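Local coordinates for melanin biosynthesis protein TyrA, putative (Shewanella oneidensis, PDB 2IIZ) that binds heme b and is probably a dye-decolorizing (DyP-type) peroxidase, at residues F104-C109 with M257-C262; R160-V165 with L242-P247. All coordinates share one frame; numbering follows the deposited sequence.

Both contacts are buried, and they meet along one pair of neighbouring antiparallel strands, 254-262 and 238-249. Contact 1 is the deeper, its centre about 4 Å from the centre of the chain, against about 9 Å for contact 2. It joins strands of the N- and C-terminal halves of the DyP-type fold through an aliphatic tip and two aromatic edges. Contact 2 stays within the C-terminal half and sets helix 160-166 on strand 238-249, with a leucine methyl under a guanidinium whose hydrogen bonds go elsewhere. Segments 257-262 and 242-247 each also send one side chain to the heme: contact 1 offers an apolar ring, contact 2 a charged grip on a propionate.

Contact 1: residues F104-C109 with M257-C262; sequences FVHLRC and MFISTC. With HEM (protoporphyrin IX containing Fe), chain C.
Ile259 reaches from strand 254-262 to His106 and Phe104 on strand 103-109, a bridge between the N- and C-terminal halves of the DyP-type fold, whose two ferredoxin-like halves turn their strands toward each other. The nearest CA atoms, His106 and Ile259, are 10.1 Å apart, so the strands meet through side chains alone. Following the second strand, Phe258 comes first and serves the heme. Its ring lays one face against pyrrole C, with CE1 3.3 Å from HEM C2C, and CZ sits just as near to C3C. The next residue faces the opposite way. With CG1 anti to its own carbonyl carbon (chi1 -53°) and the chain extended beyond it, Ile259 points CD1 at strand 103-109; its backbone N is hydrogen-bonded to Ser245 OG. That methyl meets Phe104 at the ring edge, CD1 to CZ 4.3 Å. Phe104 CZ in turn lies in the plane of the His106 imidazole, as does Arg108 NH1, a charge that would probably disfavour a second proton on the ring. Stacking on Phe63 and a tilted meeting with Tyr24 help fix the imidazole's rotation. Further on, Thr261 ties its strand to the neighbouring one through a hydrogen bond of OG1 to Leu242 O. The closest approach of the two segments remains at the imidazole edge, where Ile259 CD1 faces the ND1-CE1 bond near the ring plane, 3.5 Å from each of those His106 atoms.

Contact 2: residues R160-V165 with L242-P247; sequences RHRQEV and LRQSMP. With HEM (protoporphyrin IX containing Fe), chain C.
Arg162 lays one face of its guanidinium over the Leu242 methyl CD1, which sits beneath the group's centre, 3.6 Å from CZ. A bend at chi3 (86°) folds the arginine back from helix 160-166 toward strand 238-249, in the C-terminal ferredoxin-like half of the DyP fold. One helical turn on, Val165 touches the backbone of the same leucine, its CG1 3.8 Å from Leu242 N. Gln244 comes up beside the arginine with its amide plane 77° from the guanidinium. Here two donors are neighbours, NE2 of Gln244 and NH2 of Arg162 at 3.9 Å, and neither depends on the other: Gln244 NE2 serves Val14 O and Ala16 O, and Arg162 NH2 is hydrogen-bonded outside the pair, as is NE, to Cys15 O. Gln244 OE1 accepts from Arg108 NH1. Between Leu242 and Gln244, Arg243 turns away from the helix to the heme. NH1 and NH2 both grip propionate oxygen O1A, Arg243 NH1 at 2.9 Å and NH2 at 3.0 Å, with moderately bent bonds. The flat face of its guanidinium covers HEM C3D, and NH1 also forms a salt bridge with Asp152. A leucine here would probably leave O1A without this double grip and Asp152 without its ion-pair mate. The strand thus offers an apolar tip to the helix and a cation to the porphyrin, so one of the two heme propionates probably has its charge offset by Arg243, which Asp152 in turn holds.

Contact 1: residues F104-C109 with M257-C262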
ATOM      1  N   PHE A 104       5.788  11.550  14.694  1.00 33.26           N
ATOM      2  CA  PHE A 104       5.220  11.365  13.375  1.00 31.12           C
ATOM      3  C   PHE A 104       6.349  11.541  12.359  1.00 32.20           C
ATOM      4  O   PHE A 104       7.084  12.545  12.385  1.00 31.33           O
ATOM      5  CB  PHE A 104       4.104  12.387  13.164  1.00 31.39           C
ATOM      6  CG  PHE A 104       3.472  12.368  11.785  1.00 27.96           C
ATOM      7  CD1 PHE A 104       3.272  11.184  11.088  1.00 35.09           C
ATOM      8  CD2 PHE A 104       3.063  13.553  11.196  1.00 24.23           C
ATOM      9  CE1 PHE A 104       2.689  11.189   9.834  1.00 27.74           C
ATOM     10  CE2 PHE A 104       2.485  13.561   9.952  1.00 29.58           C
ATOM     11  CZ  PHE A 104       2.296  12.368   9.266  1.00 27.87           C
ATOM     12  N   VAL A 105       6.473  10.548  11.477  1.00 31.29           N
ATOM     13  CA  VAL A 105       7.394  10.593  10.368  1.00 31.80           C
ATOM     14  C   VAL A 105       6.570  10.571   9.088  1.00 34.57           C
ATOM     15  O   VAL A 105       5.877   9.578   8.770  1.00 33.33           O
ATOM     16  CB  VAL A 105       8.380   9.398  10.384  1.00 30.17           C
ATOM     17  CG1 VAL A 105       9.262   9.410   9.163  1.00 32.26           C
ATOM     18  CG2 VAL A 105       9.247   9.432  11.625  1.00 34.38           C
ATOM     19  N   HIS A 106       6.665  11.678   8.361  1.00 35.05           N
ATOM     20  CA  HIS A 106       5.921  11.910   7.138  1.00 34.99           C
ATOM     21  C   HIS A 106       6.861  11.806   5.971  1.00 34.50           C
ATOM     22  O   HIS A 106       7.768  12.633   5.836  1.00 32.13           O
ATOM     23  CB  HIS A 106       5.375  13.313   7.197  1.00 36.45           C
ATOM     24  CG  HIS A 106       4.620  13.732   5.985  1.00 36.52           C
ATOM     25  ND1 HIS A 106       3.244  13.676   5.915  1.00 41.01           N
ATOM     26  CD2 HIS A 106       5.039  14.230   4.805  1.00 32.86           C
ATOM     27  CE1 HIS A 106       2.848  14.117   4.738  1.00 31.13           C
ATOM     28  NE2 HIS A 106       3.916  14.459   4.044  1.00 38.92           N
ATOM     29  N   LEU A 107       6.646  10.795   5.130  1.00 34.62           N
ATOM     30  CA  LEU A 107       7.556  10.519   4.014  1.00 35.13           C
ATOM     31  C   LEU A 107       6.853  10.547   2.676  1.00 35.30           C
ATOM     32  O   LEU A 107       5.738  10.030   2.537  1.00 36.03           O
ATOM     33  CB  LEU A 107       8.235   9.156   4.184  1.00 33.39           C
ATOM     34  CG  LEU A 107       8.896   8.901   5.533  1.00 36.29           C
ATOM     35  CD1 LEU A 107       9.468   7.482   5.592  1.00 34.57           C
ATOM     36  CD2 LEU A 107       9.977   9.930   5.828  1.00 32.95           C
ATOM     37  N   ARG A 108       7.515  11.138   1.683  1.00 36.01           N
ATOM     38  CA  ARG A 108       6.899  11.288   0.355  1.00 37.51           C
ATOM     39  C   ARG A 108       7.834  11.074  -0.821  1.00 36.16           C
ATOM     40  O   ARG A 108       9.029  11.329  -0.720  1.00 34.98           O
ATOM     41  CB  ARG A 108       6.205  12.647   0.262  1.00 37.69           C
ATOM     42  CG  ARG A 108       4.725  12.485   0.451  1.00 42.43           C
ATOM     43  CD  ARG A 108       4.054  13.703   0.879  1.00 37.38           C
ATOM     44  NE  ARG A 108       4.070  14.730  -0.139  1.00 35.96           N
ATOM     45  CZ  ARG A 108       3.263  15.787  -0.153  1.00 36.24           C
ATOM     46  NH1 ARG A 108       2.344  15.965   0.789  1.00 42.72           N
ATOM     47  NH2 ARG A 108       3.379  16.666  -1.124  1.00 39.54           N
ATOM     48  N   CYS A 109       7.268  10.596  -1.936  1.00 35.33           N
ATOM     49  CA  CYS A 109       8.046  10.289  -3.139  1.00 35.09           C
ATOM     50  C   CYS A 109       7.122   9.882  -4.286  1.00 36.34           C
ATOM     51  O   CYS A 109       6.002   9.389  -4.060  1.00 40.77           O
ATOM     52  CB  CYS A 109       9.009   9.126  -2.851  1.00 33.39           C
ATOM     53  SG  CYS A 109      10.315   8.856  -4.070  1.00 35.77           S
HETATM   54  N   MSE A 257      -6.161  11.107   4.324  1.00 37.36           N
HETATM   55  CA  MSE A 257      -5.261  11.384   5.411  1.00 36.39           C
HETATM   56  C   MSE A 257      -5.093  12.870   5.410  1.00 37.19           C
HETATM   57  O   MSE A 257      -4.231  13.424   4.699  1.00 34.96           O
HETATM   58  CB  MSE A 257      -3.929  10.705   5.230  1.00 37.62           C
HETATM   59  CG  MSE A 257      -2.989  10.859   6.443  1.00 38.54           C
HETATM   60 SE   MSE A 257      -3.608  10.042   8.070  0.70 36.75          SE
HETATM   61  CE  MSE A 257      -3.658   8.257   7.505  1.00 37.94           C
ATOM     62  N   PHE A 258      -5.929  13.521   6.206  1.00 34.75           N
ATOM     63  CA  PHE A 258      -5.883  14.950   6.279  1.00 34.57           C
ATOM     64  C   PHE A 258      -4.724  15.458   7.102  1.00 35.49           C
ATOM     65  O   PHE A 258      -4.560  15.084   8.272  1.00 36.35           O
ATOM     66  CB  PHE A 258      -7.153  15.547   6.852  1.00 34.89           C
ATOM     67  CG  PHE A 258      -7.113  17.022   6.859  1.00 32.05           C
ATOM     68  CD1 PHE A 258      -7.531  17.732   5.751  1.00 31.86           C
ATOM     69  CD2 PHE A 258      -6.635  17.706   7.968  1.00 36.30           C
ATOM     70  CE1 PHE A 258      -7.497  19.116   5.737  1.00 43.31           C
ATOM     71  CE2 PHE A 258      -6.592  19.096   7.977  1.00 41.81           C
ATOM     72  CZ  PHE A 258      -7.026  19.812   6.854  1.00 40.17           C
ATOM     73  N   ILE A 259      -3.932  16.330   6.482  1.00 34.98           N
ATOM     74  CA  ILE A 259      -2.787  16.932   7.130  1.00 35.69           C
ATOM     75  C   ILE A 259      -2.819  18.438   6.937  1.00 36.54           C
ATOM     76  O   ILE A 259      -2.838  18.903   5.812  1.00 38.10           O
ATOM     77  CB  ILE A 259      -1.480  16.362   6.564  1.00 36.28           C
ATOM     78  CG1 ILE A 259      -1.517  14.810   6.642  1.00 37.17           C
ATOM     79  CG2 ILE A 259      -0.285  16.962   7.305  1.00 38.51           C
ATOM     80  CD1 ILE A 259      -0.240  14.124   6.281  1.00 40.51           C
ATOM     81  N   SER A 260      -2.833  19.188   8.040  1.00 37.42           N
ATOM     82  CA  SER A 260      -2.701  20.641   7.997  1.00 37.16           C
ATOM     83  C   SER A 260      -1.320  21.083   8.481  1.00 37.41           C
ATOM     84  O   SER A 260      -0.791  20.530   9.438  1.00 37.19           O
ATOM     85  CB  SER A 260      -3.750  21.298   8.864  1.00 37.65           C
ATOM     86  OG  SER A 260      -3.494  22.697   9.018  1.00 41.14           O
ATOM     87  N   THR A 261      -0.753  22.089   7.811  1.00 37.30           N
ATOM     88  CA  THR A 261       0.543  22.660   8.171  1.00 35.46           C
ATOM     89  C   THR A 261       0.390  24.168   8.205  1.00 34.52           C
ATOM     90  O   THR A 261      -0.168  24.749   7.281  1.00 33.11           O
ATOM     91  CB  THR A 261       1.633  22.293   7.157  1.00 35.45           C
ATOM     92  OG1 THR A 261       1.411  22.989   5.921  1.00 37.59           O
ATOM     93  CG2 THR A 261       1.660  20.787   6.887  1.00 40.65           C
ATOM     94  N   CYS A 262       0.879  24.804   9.266  1.00 35.18           N
ATOM     95  CA  CYS A 262       0.589  26.212   9.498  1.00 34.79           C
ATOM     96  C   CYS A 262       1.533  26.829  10.527  1.00 35.81           C
ATOM     97  O   CYS A 262       2.036  26.145  11.413  1.00 37.65           O
ATOM     98  CB  CYS A 262      -0.856  26.325   9.985  1.00 37.07           C
ATOM     99  SG  CYS A 262      -1.554  28.000   9.996  1.00 30.13           S
TER
HETATM  100  CHA HEM C 400     -10.994  22.761   0.202  1.00 32.19           C
HETATM  101  CHB HEM C 400     -11.868  18.029   0.426  1.00 28.51           C
HETATM  102  CHC HEM C 400     -11.186  18.056   5.160  1.00 30.85           C
HETATM  103  CHD HEM C 400      -9.772  22.631   4.897  1.00 30.50           C
HETATM  104  C1A HEM C 400     -11.325  21.478  -0.146  1.00 37.29           C
HETATM  105  C2A HEM C 400     -11.709  21.044  -1.473  1.00 29.86           C
HETATM  106  C3A HEM C 400     -11.948  19.723  -1.391  1.00 30.40           C
HETATM  107  C4A HEM C 400     -11.718  19.305  -0.033  1.00 28.44           C
HETATM  108  CMA HEM C 400     -12.392  18.776  -2.518  1.00 30.12           C
HETATM  109  CAA HEM C 400     -11.812  21.955  -2.720  1.00 33.95           C
HETATM  110  CBA HEM C 400     -10.486  22.010  -3.505  1.00 34.73           C
HETATM  111  CGA HEM C 400      -9.487  22.922  -2.827  1.00 34.44           C
HETATM  112  O1A HEM C 400      -8.496  22.418  -2.220  1.00 25.83           O
HETATM  113  O2A HEM C 400      -9.665  24.169  -2.888  1.00 35.77           O
HETATM  114  C1B HEM C 400     -11.774  17.641   1.725  1.00 21.14           C
HETATM  115  C2B HEM C 400     -12.022  16.298   2.204  1.00 25.79           C
HETATM  116  C3B HEM C 400     -11.830  16.307   3.528  1.00 28.26           C
HETATM  117  C4B HEM C 400     -11.458  17.651   3.901  1.00 27.03           C
HETATM  118  CMB HEM C 400     -12.429  15.127   1.279  1.00 34.93           C
HETATM  119  CAB HEM C 400     -11.953  15.166   4.550  1.00 30.78           C
HETATM  120  CBB HEM C 400     -12.865  14.216   4.405  1.00 39.88           C
HETATM  121  C1C HEM C 400     -10.768  19.307   5.489  1.00 28.02           C
HETATM  122  C2C HEM C 400     -10.499  19.740   6.835  1.00 30.05           C
HETATM  123  C3C HEM C 400     -10.105  21.014   6.773  1.00 30.86           C
HETATM  124  C4C HEM C 400     -10.115  21.402   5.376  1.00 24.42           C
HETATM  125  CMC HEM C 400     -10.671  18.824   8.058  1.00 32.43           C
HETATM  126  CAC HEM C 400      -9.699  21.955   7.923  1.00 35.17           C
HETATM  127  CBC HEM C 400      -9.707  21.619   9.221  1.00 37.61           C
HETATM  128  C1D HEM C 400      -9.943  23.085   3.618  1.00 31.64           C
HETATM  129  C2D HEM C 400      -9.559  24.396   3.164  1.00 32.26           C
HETATM  130  C3D HEM C 400      -9.942  24.438   1.697  1.00 36.95           C
HETATM  131  C4D HEM C 400     -10.516  23.146   1.422  1.00 36.39           C
HETATM  132  CMD HEM C 400      -8.908  25.514   4.005  1.00 36.77           C
HETATM  133  CAD HEM C 400      -9.773  25.596   0.700  1.00 36.72           C
HETATM  134  CBD HEM C 400     -11.090  26.352   0.642  1.00 36.79           C
HETATM  135  CGD HEM C 400     -10.961  27.679  -0.069  1.00 39.04           C
HETATM  136  O1D HEM C 400     -11.449  27.778  -1.237  1.00 41.41           O
HETATM  137  O2D HEM C 400     -10.379  28.618   0.534  1.00 26.96           O
HETATM  138  NA  HEM C 400     -11.339  20.397   0.716  1.00 23.70           N
HETATM  139  NB  HEM C 400     -11.427  18.449   2.786  1.00 29.20           N
HETATM  140  NC  HEM C 400     -10.525  20.334   4.608  1.00 24.03           N
HETATM  141  ND  HEM C 400     -10.500  22.377   2.571  1.00 34.86           N
HETATM  142 FE   HEM C 400     -11.152  20.414   2.690  1.00 31.37          FE

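Contact 2: residues R160-V165 with L242-P247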
ATOM      1  N   ARG A 160       5.917  30.841  -2.990  1.00 38.35           N
ATOM      2  CA  ARG A 160       6.468  31.361  -1.747  1.00 40.04           C
ATOM      3  C   ARG A 160       5.418  31.648  -0.701  1.00 38.43           C
ATOM      4  O   ARG A 160       5.744  31.729   0.479  1.00 40.65           O
ATOM      5  CB  ARG A 160       7.273  32.647  -2.007  1.00 39.52           C
ATOM      6  CG  ARG A 160       8.718  32.366  -2.365  1.00 44.39           C
ATOM      7  CD  ARG A 160       9.517  31.992  -1.120  1.00 47.38           C
ATOM      8  NE  ARG A 160      10.179  30.697  -1.248  1.00 48.16           N
ATOM      9  CZ  ARG A 160      10.890  30.114  -0.282  1.00 54.47           C
ATOM     10  NH1 ARG A 160      11.042  30.706   0.903  1.00 53.53           N
ATOM     11  NH2 ARG A 160      11.456  28.924  -0.500  1.00 57.95           N
ATOM     12  N   HIS A 161       4.168  31.809  -1.119  1.00 36.44           N
ATOM     13  CA  HIS A 161       3.082  31.951  -0.153  1.00 33.91           C
ATOM     14  C   HIS A 161       2.993  30.741   0.770  1.00 31.72           C
ATOM     15  O   HIS A 161       2.665  30.885   1.937  1.00 31.63           O
ATOM     16  CB  HIS A 161       1.738  32.189  -0.838  1.00 33.61           C
ATOM     17  CG  HIS A 161       0.712  32.786   0.071  1.00 34.91           C
ATOM     18  ND1 HIS A 161       0.910  33.993   0.716  1.00 25.62           N
ATOM     19  CD2 HIS A 161      -0.514  32.349   0.447  1.00 28.27           C
ATOM     20  CE1 HIS A 161      -0.152  34.271   1.452  1.00 30.87           C
ATOM     21  NE2 HIS A 161      -1.032  33.291   1.306  1.00 32.55           N
ATOM     22  N   ARG A 162       3.285  29.550   0.251  1.00 30.90           N
ATOM     23  CA  ARG A 162       3.326  28.328   1.073  1.00 29.63           C
ATOM     24  C   ARG A 162       4.196  28.511   2.308  1.00 30.83           C
ATOM     25  O   ARG A 162       3.801  28.189   3.418  1.00 31.46           O
ATOM     26  CB  ARG A 162       3.905  27.164   0.285  1.00 26.21           C
ATOM     27  CG  ARG A 162       3.149  26.833  -0.981  1.00 29.39           C
ATOM     28  CD  ARG A 162       3.956  25.896  -1.857  1.00 34.61           C
ATOM     29  NE  ARG A 162       3.753  24.505  -1.487  1.00 29.75           N
ATOM     30  CZ  ARG A 162       2.686  23.780  -1.827  1.00 39.71           C
ATOM     31  NH1 ARG A 162       1.698  24.304  -2.551  1.00 34.66           N
ATOM     32  NH2 ARG A 162       2.601  22.512  -1.438  1.00 36.63           N
ATOM     33  N   GLN A 163       5.391  29.033   2.107  1.00 31.11           N
ATOM     34  CA  GLN A 163       6.289  29.235   3.225  1.00 33.20           C
ATOM     35  C   GLN A 163       5.651  30.226   4.218  1.00 32.74           C
ATOM     36  O   GLN A 163       5.621  29.988   5.427  1.00 31.39           O
ATOM     37  CB  GLN A 163       7.676  29.685   2.726  1.00 32.51           C
ATOM     38  CG  GLN A 163       8.606  28.513   2.268  1.00 35.23           C
ATOM     39  CD  GLN A 163       8.141  27.810   0.983  1.00 36.30           C
ATOM     40  OE1 GLN A 163       7.333  28.350   0.234  1.00 40.82           O
ATOM     41  NE2 GLN A 163       8.660  26.598   0.730  1.00 31.54           N
ATOM     42  N   GLU A 164       5.132  31.324   3.681  1.00 33.79           N
ATOM     43  CA  GLU A 164       4.467  32.380   4.460  1.00 34.36           C
ATOM     44  C   GLU A 164       3.359  31.808   5.367  1.00 34.54           C
ATOM     45  O   GLU A 164       3.230  32.188   6.535  1.00 33.43           O
ATOM     46  CB  GLU A 164       3.874  33.412   3.488  1.00 33.67           C
ATOM     47  CG  GLU A 164       3.431  34.732   4.115  1.00 41.39           C
ATOM     48  CD  GLU A 164       4.537  35.755   4.217  1.00 46.41           C
ATOM     49  OE1 GLU A 164       5.636  35.518   3.661  1.00 47.03           O
ATOM     50  OE2 GLU A 164       4.298  36.802   4.860  1.00 51.46           O
ATOM     51  N   VAL A 165       2.565  30.892   4.818  1.00 34.82           N
ATOM     52  CA  VAL A 165       1.433  30.301   5.551  1.00 34.29           C
ATOM     53  C   VAL A 165       1.903  29.230   6.524  1.00 32.29           C
ATOM     54  O   VAL A 165       1.450  29.190   7.657  1.00 34.47           O
ATOM     55  CB  VAL A 165       0.387  29.688   4.589  1.00 34.24           C
ATOM     56  CG1 VAL A 165      -0.689  28.896   5.353  1.00 39.14           C
ATOM     57  CG2 VAL A 165      -0.268  30.774   3.773  1.00 33.32           C
ATOM     58  N   LEU A 242      -1.745  25.315   4.842  1.00 36.44           N
ATOM     59  CA  LEU A 242      -1.199  24.568   3.727  1.00 38.16           C
ATOM     60  C   LEU A 242      -1.449  23.102   3.980  1.00 36.23           C
ATOM     61  O   LEU A 242      -0.840  22.486   4.837  1.00 37.51           O
ATOM     62  CB  LEU A 242       0.295  24.845   3.522  1.00 38.81           C
ATOM     63  CG  LEU A 242       0.935  23.989   2.421  1.00 41.85           C
ATOM     64  CD1 LEU A 242       0.593  24.515   1.027  1.00 43.99           C
ATOM     65  CD2 LEU A 242       2.420  23.892   2.622  1.00 43.03           C
ATOM     66  N   ARG A 243      -2.358  22.537   3.217  1.00 37.01           N
ATOM     67  CA  ARG A 243      -2.690  21.135   3.386  1.00 36.41           C
ATOM     68  C   ARG A 243      -1.768  20.279   2.574  1.00 37.29           C
ATOM     69  O   ARG A 243      -1.341  20.670   1.488  1.00 37.93           O
ATOM     70  CB  ARG A 243      -4.098  20.866   2.911  1.00 37.48           C
ATOM     71  CG  ARG A 243      -5.164  21.450   3.773  1.00 35.21           C
ATOM     72  CD  ARG A 243      -6.452  21.487   2.981  1.00 41.39           C
ATOM     73  NE  ARG A 243      -6.411  22.557   1.978  1.00 36.94           N
ATOM     74  CZ  ARG A 243      -7.029  22.539   0.802  1.00 30.76           C
ATOM     75  NH1 ARG A 243      -7.759  21.488   0.420  1.00 39.73           N
ATOM     76  NH2 ARG A 243      -6.906  23.584   0.002  1.00 36.19           N
ATOM     77  N   GLN A 244      -1.479  19.101   3.109  1.00 37.30           N
ATOM     78  CA  GLN A 244      -0.619  18.143   2.462  1.00 37.36           C
ATOM     79  C   GLN A 244      -1.297  16.786   2.414  1.00 37.58           C
ATOM     80  O   GLN A 244      -0.605  15.782   2.421  1.00 38.05           O
ATOM     81  CB  GLN A 244       0.682  18.019   3.258  1.00 38.07           C
ATOM     82  CG  GLN A 244       1.614  19.234   3.175  1.00 36.03           C
ATOM     83  CD  GLN A 244       2.344  19.368   1.849  1.00 33.90           C
ATOM     84  OE1 GLN A 244       2.112  18.604   0.914  1.00 27.04           O
ATOM     85  NE2 GLN A 244       3.238  20.357   1.761  1.00 33.54           N
ATOM     86  N   SER A 245      -2.636  16.764   2.369  1.00 36.60           N
ATOM     87  CA  SER A 245      -3.398  15.515   2.517  1.00 36.74           C
ATOM     88  C   SER A 245      -3.316  14.647   1.289  1.00 35.25           C
ATOM     89  O   SER A 245      -3.053  15.146   0.198  1.00 37.80           O
ATOM     90  CB  SER A 245      -4.871  15.799   2.735  1.00 34.86           C
ATOM     91  OG  SER A 245      -5.053  16.909   3.555  1.00 40.98           O
HETATM   92  N   MSE A 246      -3.556  13.352   1.468  1.00 34.77           N
HETATM   93  CA  MSE A 246      -3.604  12.401   0.358  1.00 32.36           C
HETATM   94  C   MSE A 246      -4.630  11.308   0.621  1.00 33.22           C
HETATM   95  O   MSE A 246      -4.908  11.015   1.773  1.00 35.00           O
HETATM   96  CB  MSE A 246      -2.247  11.773   0.183  1.00 30.91           C
HETATM   97  CG  MSE A 246      -1.195  12.816  -0.126  1.00 36.42           C
HETATM   98 SE   MSE A 246       0.443  12.178  -0.774  0.70 38.96          SE
HETATM   99  CE  MSE A 246      -0.175  11.204  -2.341  1.00 42.46           C
ATOM    100  N   PRO A 247      -5.210  10.699  -0.445  1.00 33.30           N
ATOM    101  CA  PRO A 247      -6.025   9.504  -0.237  1.00 35.95           C
ATOM    102  C   PRO A 247      -5.193   8.427   0.432  1.00 37.18           C
ATOM    103  O   PRO A 247      -3.973   8.467   0.311  1.00 36.16           O
ATOM    104  CB  PRO A 247      -6.381   9.058  -1.674  1.00 36.06           C
ATOM    105  CG  PRO A 247      -6.316  10.315  -2.459  1.00 34.93           C
ATOM    106  CD  PRO A 247      -5.168  11.075  -1.865  1.00 31.79           C
TER
HETATM  107  CHA HEM C 400     -10.994  22.761   0.202  1.00 32.19           C
HETATM  108  CHB HEM C 400     -11.868  18.029   0.426  1.00 28.51           C
HETATM  109  CHC HEM C 400     -11.186  18.056   5.160  1.00 30.85           C
HETATM  110  CHD HEM C 400      -9.772  22.631   4.897  1.00 30.50           C
HETATM  111  C1A HEM C 400     -11.325  21.478  -0.146  1.00 37.29           C
HETATM  112  C2A HEM C 400     -11.709  21.044  -1.473  1.00 29.86           C
HETATM  113  C3A HEM C 400     -11.948  19.723  -1.391  1.00 30.40           C
HETATM  114  C4A HEM C 400     -11.718  19.305  -0.033  1.00 28.44           C
HETATM  115  CMA HEM C 400     -12.392  18.776  -2.518  1.00 30.12           C
HETATM  116  CAA HEM C 400     -11.812  21.955  -2.720  1.00 33.95           C
HETATM  117  CBA HEM C 400     -10.486  22.010  -3.505  1.00 34.73           C
HETATM  118  CGA HEM C 400      -9.487  22.922  -2.827  1.00 34.44           C
HETATM  119  O1A HEM C 400      -8.496  22.418  -2.220  1.00 25.83           O
HETATM  120  O2A HEM C 400      -9.665  24.169  -2.888  1.00 35.77           O
HETATM  121  C1B HEM C 400     -11.774  17.641   1.725  1.00 21.14           C
HETATM  122  C2B HEM C 400     -12.022  16.298   2.204  1.00 25.79           C
HETATM  123  C3B HEM C 400     -11.830  16.307   3.528  1.00 28.26           C
HETATM  124  C4B HEM C 400     -11.458  17.651   3.901  1.00 27.03           C
HETATM  125  CMB HEM C 400     -12.429  15.127   1.279  1.00 34.93           C
HETATM  126  CAB HEM C 400     -11.953  15.166   4.550  1.00 30.78           C
HETATM  127  CBB HEM C 400     -12.865  14.216   4.405  1.00 39.88           C
HETATM  128  C1C HEM C 400     -10.768  19.307   5.489  1.00 28.02           C
HETATM  129  C2C HEM C 400     -10.499  19.740   6.835  1.00 30.05           C
HETATM  130  C3C HEM C 400     -10.105  21.014   6.773  1.00 30.86           C
HETATM  131  C4C HEM C 400     -10.115  21.402   5.376  1.00 24.42           C
HETATM  132  CMC HEM C 400     -10.671  18.824   8.058  1.00 32.43           C
HETATM  133  CAC HEM C 400      -9.699  21.955   7.923  1.00 35.17           C
HETATM  134  CBC HEM C 400      -9.707  21.619   9.221  1.00 37.61           C
HETATM  135  C1D HEM C 400      -9.943  23.085   3.618  1.00 31.64           C
HETATM  136  C2D HEM C 400      -9.559  24.396   3.164  1.00 32.26           C
HETATM  137  C3D HEM C 400      -9.942  24.438   1.697  1.00 36.95           C
HETATM  138  C4D HEM C 400     -10.516  23.146   1.422  1.00 36.39           C
HETATM  139  CMD HEM C 400      -8.908  25.514   4.005  1.00 36.77           C
HETATM  140  CAD HEM C 400      -9.773  25.596   0.700  1.00 36.72           C
HETATM  141  CBD HEM C 400     -11.090  26.352   0.642  1.00 36.79           C
HETATM  142  CGD HEM C 400     -10.961  27.679  -0.069  1.00 39.04           C
HETATM  143  O1D HEM C 400     -11.449  27.778  -1.237  1.00 41.41           O
HETATM  144  O2D HEM C 400     -10.379  28.618   0.534  1.00 26.96           O
HETATM  145  NA  HEM C 400     -11.339  20.397   0.716  1.00 23.70           N
HETATM  146  NB  HEM C 400     -11.427  18.449   2.786  1.00 29.20           N
HETATM  147  NC  HEM C 400     -10.525  20.334   4.608  1.00 24.03           N
HETATM  148  ND  HEM C 400     -10.500  22.377   2.571  1.00 34.86           N
HETATM  149 FE   HEM C 400     -11.152  20.414   2.690  1.00 31.37          FE